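Local coordinates for hypothetical protein (PDB 3V4H) that is probably a structural and effector component of a type VI secretion system, a ring-forming protein of the Hcp family, at residues D28-G38 with D42-W54. Sequence-based numbering, arbitrary orientation.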
# COMPACT_ATOMS: atom_id res chain seq x y z
N ASP A 28 8.79 -13.46 -25.32
CA ASP A 28 7.55 -13.66 -26.11
C ASP A 28 6.75 -14.78 -25.50
O ASP A 28 7.28 -15.90 -25.23
CB ASP A 28 7.86 -14.05 -27.54
CG ASP A 28 7.97 -12.89 -28.46
OD1 ASP A 28 7.16 -11.94 -28.33
OD2 ASP A 28 8.86 -12.94 -29.33
N MET A 29 5.47 -14.53 -25.35
CA MET A 29 4.60 -15.45 -24.64
C MET A 29 3.34 -15.65 -25.45
O MET A 29 2.74 -14.67 -25.90
CB MET A 29 4.26 -14.88 -23.27
CG MET A 29 5.45 -14.52 -22.41
SD MET A 29 4.95 -13.93 -20.80
CE MET A 29 4.85 -12.16 -21.06
N PHE A 30 2.90 -16.89 -25.61
CA PHE A 30 1.71 -17.16 -26.42
C PHE A 30 0.81 -18.12 -25.72
O PHE A 30 1.28 -19.03 -25.05
CB PHE A 30 2.11 -17.78 -27.75
CG PHE A 30 3.06 -16.94 -28.53
CD1 PHE A 30 2.60 -15.88 -29.26
CD2 PHE A 30 4.42 -17.18 -28.49
CE1 PHE A 30 3.48 -15.07 -29.97
CE2 PHE A 30 5.30 -16.38 -29.19
CZ PHE A 30 4.83 -15.32 -29.93
N ILE A 31 -0.48 -17.96 -25.92
CA ILE A 31 -1.41 -19.00 -25.48
C ILE A 31 -2.34 -19.38 -26.64
O ILE A 31 -2.89 -18.51 -27.35
CB ILE A 31 -2.11 -18.59 -24.17
CG1 ILE A 31 -2.67 -19.83 -23.45
CG2 ILE A 31 -3.16 -17.54 -24.41
CD1 ILE A 31 -2.93 -19.70 -21.97
N LYS A 32 -2.49 -20.67 -26.88
CA LYS A 32 -3.33 -21.19 -27.96
C LYS A 32 -4.50 -21.92 -27.31
O LYS A 32 -4.28 -22.89 -26.59
CB LYS A 32 -2.54 -22.17 -28.83
CG LYS A 32 -3.36 -22.82 -29.95
CD LYS A 32 -3.19 -24.31 -30.00
CE LYS A 32 -2.20 -24.74 -31.06
NZ LYS A 32 -2.89 -25.05 -32.35
N ILE A 33 -5.71 -21.44 -27.52
CA ILE A 33 -6.88 -21.96 -26.81
C ILE A 33 -7.86 -22.59 -27.82
O ILE A 33 -8.29 -21.94 -28.77
CB ILE A 33 -7.63 -20.84 -26.12
CG1 ILE A 33 -6.79 -20.25 -25.01
CG2 ILE A 33 -8.97 -21.34 -25.59
CD1 ILE A 33 -7.42 -19.06 -24.34
N ASP A 34 -8.22 -23.85 -27.62
CA ASP A 34 -9.06 -24.53 -28.59
C ASP A 34 -10.32 -23.81 -28.88
O ASP A 34 -11.07 -23.48 -28.00
CB ASP A 34 -9.39 -25.93 -28.13
CG ASP A 34 -8.39 -26.94 -28.60
OD1 ASP A 34 -7.79 -26.74 -29.66
OD2 ASP A 34 -8.19 -27.94 -27.91
N GLY A 35 -10.57 -23.58 -30.15
CA GLY A 35 -11.77 -22.89 -30.59
C GLY A 35 -11.75 -21.37 -30.43
O GLY A 35 -12.68 -20.72 -30.84
N ILE A 36 -10.71 -20.79 -29.85
CA ILE A 36 -10.71 -19.37 -29.63
C ILE A 36 -9.39 -18.80 -30.17
O ILE A 36 -8.34 -18.75 -29.46
CB ILE A 36 -10.90 -19.01 -28.12
CG1 ILE A 36 -12.19 -19.63 -27.56
CG2 ILE A 36 -10.91 -17.51 -27.94
CD1 ILE A 36 -12.45 -19.38 -26.08
N GLU A 37 -9.44 -18.35 -31.41
CA GLU A 37 -8.30 -17.69 -32.01
C GLU A 37 -7.98 -16.29 -31.45
O GLU A 37 -8.86 -15.53 -31.08
CB GLU A 37 -8.52 -17.56 -33.49
CG GLU A 37 -8.19 -18.83 -34.21
CD GLU A 37 -8.34 -18.67 -35.70
OE1 GLU A 37 -8.56 -17.52 -36.16
OE2 GLU A 37 -8.23 -19.70 -36.38
N GLY A 38 -6.69 -15.96 -31.42
CA GLY A 38 -6.26 -14.59 -31.15
C GLY A 38 -5.85 -13.98 -32.46
O GLY A 38 -6.33 -14.41 -33.50
N ASP A 42 2.91 -13.45 -35.23
CA ASP A 42 4.12 -14.27 -35.20
C ASP A 42 3.99 -15.45 -36.19
O ASP A 42 2.92 -16.05 -36.32
CB ASP A 42 4.32 -14.81 -33.78
CG ASP A 42 5.59 -15.59 -33.64
OD1 ASP A 42 6.64 -14.94 -33.60
OD2 ASP A 42 5.56 -16.87 -33.59
N ALA A 43 5.08 -15.78 -36.88
CA ALA A 43 5.10 -16.78 -37.93
C ALA A 43 4.73 -18.15 -37.36
O ALA A 43 3.92 -18.88 -37.94
CB ALA A 43 6.50 -16.84 -38.54
N ASN A 44 5.33 -18.49 -36.23
CA ASN A 44 5.11 -19.80 -35.61
C ASN A 44 3.89 -19.87 -34.71
O ASN A 44 3.54 -20.95 -34.29
CB ASN A 44 6.34 -20.17 -34.81
CG ASN A 44 7.55 -20.35 -35.69
OD1 ASN A 44 7.42 -20.49 -36.90
ND2 ASN A 44 8.72 -20.35 -35.10
N HIS A 45 3.25 -18.74 -34.43
CA HIS A 45 2.09 -18.72 -33.52
C HIS A 45 0.93 -17.94 -34.07
O HIS A 45 0.17 -17.31 -33.31
CB HIS A 45 2.51 -18.22 -32.13
CG HIS A 45 3.30 -19.24 -31.36
ND1 HIS A 45 2.70 -20.24 -30.64
CD2 HIS A 45 4.66 -19.49 -31.30
CE1 HIS A 45 3.64 -21.06 -30.15
NE2 HIS A 45 4.84 -20.60 -30.55
N LYS A 46 0.78 -18.03 -35.39
CA LYS A 46 -0.22 -17.25 -36.13
C LYS A 46 -1.56 -17.50 -35.50
O LYS A 46 -1.91 -18.64 -35.23
CB LYS A 46 -0.29 -17.63 -37.62
CG LYS A 46 0.35 -16.64 -38.59
CD LYS A 46 -0.31 -15.27 -38.58
N ASN A 47 -2.29 -16.43 -35.22
CA ASN A 47 -3.66 -16.54 -34.72
C ASN A 47 -3.83 -17.13 -33.32
O ASN A 47 -4.91 -17.51 -32.94
CB ASN A 47 -4.51 -17.29 -35.73
CG ASN A 47 -4.54 -16.60 -37.07
OD1 ASN A 47 -4.61 -15.36 -37.17
ND2 ASN A 47 -4.50 -17.40 -38.13
N GLU A 48 -2.75 -17.17 -32.56
CA GLU A 48 -2.83 -17.44 -31.15
C GLU A 48 -2.89 -16.11 -30.39
O GLU A 48 -2.85 -15.01 -30.99
CB GLU A 48 -1.62 -18.25 -30.72
CG GLU A 48 -1.54 -19.61 -31.42
CD GLU A 48 -0.33 -20.43 -31.01
OE1 GLU A 48 0.25 -20.20 -29.92
OE2 GLU A 48 0.02 -21.33 -31.79
N ILE A 49 -2.99 -16.21 -29.07
CA ILE A 49 -3.10 -15.02 -28.21
C ILE A 49 -1.75 -14.63 -27.62
O ILE A 49 -1.09 -15.43 -26.96
CB ILE A 49 -4.13 -15.23 -27.07
CG1 ILE A 49 -5.50 -15.56 -27.65
CG2 ILE A 49 -4.24 -13.97 -26.23
CD1 ILE A 49 -6.42 -16.43 -26.80
N GLN A 50 -1.34 -13.39 -27.84
CA GLN A 50 -0.12 -12.88 -27.20
C GLN A 50 -0.37 -12.54 -25.74
O GLN A 50 -1.30 -11.80 -25.41
CB GLN A 50 0.40 -11.63 -27.92
CG GLN A 50 0.56 -11.92 -29.38
CD GLN A 50 1.74 -11.25 -30.03
OE1 GLN A 50 2.41 -11.85 -30.86
NE2 GLN A 50 2.01 -9.99 -29.65
N VAL A 51 0.50 -13.04 -24.86
CA VAL A 51 0.32 -12.89 -23.43
C VAL A 51 1.25 -11.79 -22.93
O VAL A 51 2.44 -11.73 -23.30
CB VAL A 51 0.59 -14.20 -22.69
CG1 VAL A 51 0.53 -14.03 -21.19
CG2 VAL A 51 -0.47 -15.23 -23.11
N LEU A 52 0.71 -10.96 -22.05
CA LEU A 52 1.42 -9.85 -21.43
C LEU A 52 1.92 -10.23 -20.05
O LEU A 52 2.93 -9.73 -19.60
CB LEU A 52 0.42 -8.67 -21.29
CG LEU A 52 -0.17 -8.09 -22.61
CD1 LEU A 52 -1.15 -6.94 -22.34
CD2 LEU A 52 0.95 -7.64 -23.54
N ALA A 53 1.24 -11.13 -19.34
CA ALA A 53 1.69 -11.46 -17.99
C ALA A 53 0.90 -12.70 -17.58
O ALA A 53 -0.11 -13.00 -18.26
CB ALA A 53 1.35 -10.27 -17.02
N TRP A 54 1.40 -13.43 -16.61
CA TRP A 54 0.76 -14.66 -16.13
C TRP A 54 1.19 -15.06 -14.77
O TRP A 54 2.22 -14.63 -14.29
CB TRP A 54 1.03 -15.84 -17.10
CG TRP A 54 2.48 -16.23 -17.16
CD1 TRP A 54 3.51 -15.55 -17.78
CD2 TRP A 54 3.11 -17.41 -16.55
NE1 TRP A 54 4.69 -16.21 -17.59
CE2 TRP A 54 4.51 -17.33 -16.88
CE3 TRP A 54 2.65 -18.48 -15.83
CZ2 TRP A 54 5.42 -18.30 -16.46
CZ3 TRP A 54 3.57 -19.46 -15.42
CH2 TRP A 54 4.90 -19.39 -15.73
O HOH W 1 4.23 -11.90 -25.38
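An antiparallel ladder at one edge of the chain's larger beta sheet pairs strand 29-33 with the short strand 49-50. Ile-31 and Ile-49 form a hydrogen-bonded pair, with Ile-31 N to Ile-49 O at 2.8 Å and Ile-49 N to Ile-31 O at 2.9 Å. Val-51 N donates to Met-29 O, and a water bridges Met-29 N and Val-51 O in place of a direct return bond. On the face bearing Phe-30, the His-45 ring lies over the phenyl ring in an offset stack, with centroids 4.3 Å apart and planes at 3°. His-45 ND1 donates to Glu-48 OE1 (2.6 Å), and NE2 is hydrogen-bonded to Glu-119 OE2, so the imidazole is held at two corners. Phe-30 CG lies anti to the carbonyl carbon (chi1 -57°), which puts one ring face against His-45. Phe-30 CE1, at the ring edge, meets Gln-50 OE1, which is hydrogen-bonded to Ser-40 OG. On the other face Ile-31 CG2 packs on Ile-49 CB (3.7 Å) and Val-51 CG2. Met-29 SD meets Trp-54 CD1 obliquely at 3.7 Å, a Met-aromatic contact. Phe-82 of strand 76-85 packs on Ile-31 and Val-51. Strand 103-111 pairs with the other edge of strand 29-33. Ala-53 and Trp-54, on strand 53-59 of the second sheet, pair antiparallel with a neighbouring subunit's strand.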